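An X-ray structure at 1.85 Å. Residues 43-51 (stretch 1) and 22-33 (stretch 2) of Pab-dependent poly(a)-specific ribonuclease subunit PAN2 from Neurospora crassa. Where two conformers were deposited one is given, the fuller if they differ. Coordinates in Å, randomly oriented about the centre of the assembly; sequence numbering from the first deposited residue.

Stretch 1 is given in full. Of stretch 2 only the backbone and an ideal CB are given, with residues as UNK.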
# COMPACT_ATOMS: atom_id res chain seq x y z
N TRP A 43 -11.85 -18.80 -22.40
CA TRP A 43 -11.25 -17.55 -21.95
C TRP A 43 -12.19 -16.36 -22.10
O TRP A 43 -12.87 -16.22 -23.12
CB TRP A 43 -9.95 -17.29 -22.71
CG TRP A 43 -8.86 -18.27 -22.35
CD1 TRP A 43 -8.68 -19.51 -22.88
CD2 TRP A 43 -7.84 -18.10 -21.36
NE1 TRP A 43 -7.59 -20.12 -22.29
CE2 TRP A 43 -7.06 -19.27 -21.35
CE3 TRP A 43 -7.50 -17.06 -20.48
CZ2 TRP A 43 -5.96 -19.44 -20.50
CZ3 TRP A 43 -6.41 -17.23 -19.63
CH2 TRP A 43 -5.65 -18.41 -19.65
N ILE A 44 -12.23 -15.51 -21.07
CA ILE A 44 -13.11 -14.33 -21.04
C ILE A 44 -12.30 -13.09 -20.70
O ILE A 44 -11.51 -13.11 -19.76
CB ILE A 44 -14.25 -14.50 -20.00
CG1 ILE A 44 -15.01 -15.81 -20.24
CG2 ILE A 44 -15.18 -13.27 -19.96
CD1 ILE A 44 -16.08 -16.10 -19.22
N GLY A 45 -12.47 -12.01 -21.47
CA GLY A 45 -11.75 -10.79 -21.18
C GLY A 45 -12.63 -9.70 -20.57
O GLY A 45 -13.84 -9.69 -20.81
N THR A 46 -12.04 -8.82 -19.76
CA THR A 46 -12.77 -7.67 -19.18
C THR A 46 -12.43 -6.36 -19.89
O THR A 46 -11.47 -6.27 -20.65
CB THR A 46 -12.47 -7.45 -17.66
OG1 THR A 46 -11.20 -6.81 -17.50
CG2 THR A 46 -12.50 -8.77 -16.87
N GLN A 47 -13.20 -5.32 -19.56
CA GLN A 47 -13.04 -4.01 -20.19
C GLN A 47 -11.76 -3.30 -19.75
O GLN A 47 -11.47 -2.20 -20.24
CB GLN A 47 -14.27 -3.13 -19.88
CG GLN A 47 -15.59 -3.69 -20.41
CD GLN A 47 -15.62 -3.76 -21.91
OE1 GLN A 47 -14.94 -2.97 -22.58
NE2 GLN A 47 -16.39 -4.71 -22.47
N LYS A 48 -11.01 -3.89 -18.81
CA LYS A 48 -9.75 -3.31 -18.35
C LYS A 48 -8.59 -4.29 -18.53
O LYS A 48 -7.50 -4.09 -18.01
CB LYS A 48 -9.86 -2.88 -16.88
CG LYS A 48 -10.76 -1.65 -16.66
CD LYS A 48 -11.22 -1.56 -15.20
CE LYS A 48 -10.07 -1.17 -14.26
NZ LYS A 48 -10.28 -1.63 -12.84
N GLY A 49 -8.83 -5.36 -19.27
CA GLY A 49 -7.74 -6.26 -19.60
C GLY A 49 -7.49 -7.44 -18.68
O GLY A 49 -6.45 -8.09 -18.78
N PHE A 50 -8.42 -7.76 -17.79
CA PHE A 50 -8.28 -9.03 -17.07
C PHE A 50 -8.65 -10.20 -17.99
O PHE A 50 -9.63 -10.11 -18.75
CB PHE A 50 -9.14 -9.08 -15.80
CG PHE A 50 -8.35 -9.30 -14.55
CD1 PHE A 50 -7.95 -10.58 -14.19
CD2 PHE A 50 -8.02 -8.24 -13.73
CE1 PHE A 50 -7.21 -10.79 -13.02
CE2 PHE A 50 -7.28 -8.44 -12.57
CZ PHE A 50 -6.88 -9.71 -12.21
N ALA A 51 -7.86 -11.26 -17.93
CA ALA A 51 -8.17 -12.52 -18.61
C ALA A 51 -8.53 -13.55 -17.56
O ALA A 51 -7.78 -13.75 -16.59
CB ALA A 51 -6.97 -13.00 -19.43
N UNK A 22 -15.21 -8.35 -8.50
CA UNK A 22 -14.03 -8.25 -9.37
C UNK A 22 -13.64 -6.78 -9.52
O UNK A 22 -14.51 -5.92 -9.66
CB UNK A 22 -14.30 -8.88 -10.74
N UNK A 23 -12.34 -6.48 -9.52
CA UNK A 23 -11.91 -5.08 -9.63
C UNK A 23 -12.35 -4.37 -10.91
O UNK A 23 -12.36 -3.14 -10.94
CB UNK A 23 -10.38 -5.02 -9.53
N UNK A 24 -12.71 -5.12 -11.95
CA UNK A 24 -13.12 -4.51 -13.22
C UNK A 24 -14.63 -4.47 -13.42
O UNK A 24 -15.10 -4.04 -14.47
CB UNK A 24 -12.48 -5.27 -14.38
N UNK A 25 -15.39 -4.92 -12.42
CA UNK A 25 -16.85 -4.96 -12.55
C UNK A 25 -17.48 -3.64 -13.03
O UNK A 25 -18.35 -3.61 -13.91
CB UNK A 25 -17.46 -5.34 -11.20
N UNK A 26 -17.03 -2.53 -12.45
CA UNK A 26 -17.52 -1.18 -12.73
C UNK A 26 -17.36 -0.78 -14.19
O UNK A 26 -18.02 0.13 -14.69
CB UNK A 26 -16.79 -0.17 -11.84
N UNK A 27 -16.40 -1.42 -14.85
CA UNK A 27 -16.04 -1.03 -16.21
C UNK A 27 -16.90 -1.70 -17.29
O UNK A 27 -16.85 -1.32 -18.45
CB UNK A 27 -14.57 -1.36 -16.46
N UNK A 28 -17.70 -2.69 -16.90
CA UNK A 28 -18.68 -3.27 -17.82
C UNK A 28 -18.55 -4.77 -18.02
O UNK A 28 -17.76 -5.44 -17.36
CB UNK A 28 -18.57 -2.58 -19.18
N UNK A 29 -19.35 -5.32 -18.95
CA UNK A 29 -19.36 -6.76 -19.23
C UNK A 29 -18.12 -7.23 -19.95
O UNK A 29 -17.23 -6.43 -20.25
CB UNK A 29 -20.59 -7.13 -20.06
N UNK A 30 -18.05 -8.53 -20.23
CA UNK A 30 -16.93 -9.09 -20.97
C UNK A 30 -16.70 -8.35 -22.30
O UNK A 30 -17.64 -7.85 -22.92
CB UNK A 30 -17.17 -10.58 -21.23
N UNK A 31 -15.43 -8.27 -22.70
CA UNK A 31 -15.02 -7.58 -23.92
C UNK A 31 -14.86 -8.57 -25.06
O UNK A 31 -14.92 -8.19 -26.24
CB UNK A 31 -13.71 -6.81 -23.70
N UNK A 32 -14.62 -9.83 -24.71
CA UNK A 32 -14.46 -10.88 -25.72
C UNK A 32 -14.45 -12.24 -25.01
O UNK A 32 -14.15 -12.32 -23.81
CB UNK A 32 -13.18 -10.68 -26.53
N UNK A 33 -14.84 -13.30 -25.73
CA UNK A 33 -14.65 -14.66 -25.23
C UNK A 33 -14.12 -15.55 -26.35
O UNK A 33 -14.37 -15.29 -27.53
CB UNK A 33 -15.96 -15.22 -24.67

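Position 22 opens a type I turn ending at 25, and its CA-to-CB bond points toward stretch 1, where T46 CG2 and the F50 ring lie beyond reach of a bare CB. A long or aromatic side chain would suit. It is H22 (chi1 t): its edge meets the F50 face, ring centroids 4.7 Å apart and planes at 83°, while H22 ND1 accepts from the backbone N of 24 at 2.9 Å.

Position 23, phi -61°, tolerates proline among many others; its CB faces the F50 side. It is P23, whose CG lies 4.3 Å from F50 CE2 and whose O takes a weak hydrogen bond from K48 NZ at 3.2 Å.

At position 24 the ideal CB points toward stretch 1, 3.7 Å from T46 OG1 and 4.0 Å from K48 CD. A hydroxyl and an ammonium group call for a short acceptor, best an acid; Asp or Asn would fit. D24 (chi1 m) accepts from T46 OG1 through OD2 at 2.6 Å and forms a salt bridge from OD1 to K48 NZ at 2.9 Å. T46 OG1 in turn accepts from F50 N at 3.0 Å and K48 N at 3.2 Å, so the carboxylate is tied to the 46-49 turn.

Position 25 points away and is unconstrained by stretch 1: Y25. Position 26 points sideways, permitting many polar types; H26 (chi1 p) brings CE1 within 3.2 Å of K48 NZ, at its ring edge.

The CB at 27 sits 3.6 Å from K48 CD and 3.9 Å from Q47 CB, favouring something small: A27. Position 28 has phi/psi 124/-174°, where a CB would jam against the preceding carbonyl and lie 3.4 Å from Q47 CG; G28 answers both. A water links G28 O (2.7 Å), D24 O (2.9 Å) and Q47 N (3.1 Å).

Position 29 (phi -72°) points away, allowing proline; P29 contributes its O to Q47 NE2 at 2.9 Å. The CB at 30 is 3.6 Å from I44 CG2, suiting a small apolar group: A30.

Position 31 faces Q47 NE2 (3.6 Å from the ideal CB), so small or polar residues suit. In S31 (chi1 p), OG lies 3.3 Å from T46 O; S31 N donates to G45 O at 2.8 Å.

Position 32 leaves room for a beta-branched or polar residue on the sheet face that a CB at G45 would share. T32 O receives G45 N at 2.9 Å.

Position 33 shares the I44 face, suiting an aliphatic; I33 CG2 packs 4.1 Å from I44 CG1.

Stretch 2, residues 22-33: HPDYHAGPASTI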
# COMPACT_ATOMS: atom_id res chain seq x y z
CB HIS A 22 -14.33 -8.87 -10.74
CG HIS A 22 -13.12 -9.07 -11.60
ND1 HIS A 22 -12.52 -8.03 -12.28
CD2 HIS A 22 -12.39 -10.18 -11.88
CE1 HIS A 22 -11.47 -8.49 -12.95
NE2 HIS A 22 -11.37 -9.79 -12.73
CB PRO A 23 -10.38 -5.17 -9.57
CG PRO A 23 -10.05 -6.60 -9.87
CD PRO A 23 -11.20 -7.40 -9.34
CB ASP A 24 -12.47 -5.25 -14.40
CG ASP A 24 -10.95 -5.17 -14.38
OD1 ASP A 24 -10.40 -4.44 -13.53
OD2 ASP A 24 -10.32 -5.84 -15.22
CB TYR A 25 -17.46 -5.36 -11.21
CG TYR A 25 -18.96 -5.46 -11.19
CD1 TYR A 25 -19.61 -6.49 -11.86
CD2 TYR A 25 -19.73 -4.53 -10.49
CE1 TYR A 25 -20.98 -6.59 -11.85
CE2 TYR A 25 -21.11 -4.63 -10.48
CZ TYR A 25 -21.73 -5.67 -11.16
OH TYR A 25 -23.09 -5.79 -11.15
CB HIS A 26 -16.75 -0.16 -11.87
CG HIS A 26 -15.32 0.02 -12.30
ND1 HIS A 26 -14.31 -0.84 -11.94
CD2 HIS A 26 -14.75 0.96 -13.10
CE1 HIS A 26 -13.18 -0.44 -12.48
NE2 HIS A 26 -13.41 0.65 -13.18
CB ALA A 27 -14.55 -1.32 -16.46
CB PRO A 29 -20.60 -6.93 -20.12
CG PRO A 29 -20.65 -5.63 -20.87
CD PRO A 29 -20.27 -4.58 -19.83
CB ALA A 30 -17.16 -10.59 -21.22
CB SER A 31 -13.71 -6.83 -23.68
OG SER A 31 -12.68 -7.75 -23.32
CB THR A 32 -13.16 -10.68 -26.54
OG1 THR A 32 -13.08 -11.65 -27.60
CG2 THR A 32 -11.91 -10.82 -25.65
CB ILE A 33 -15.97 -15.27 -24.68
CG1 ILE A 33 -16.94 -15.64 -25.81
CG2 ILE A 33 -16.66 -14.32 -23.66
CD1 ILE A 33 -18.26 -16.18 -25.33
O HOH W 1 -15.06 -5.10 -17.15
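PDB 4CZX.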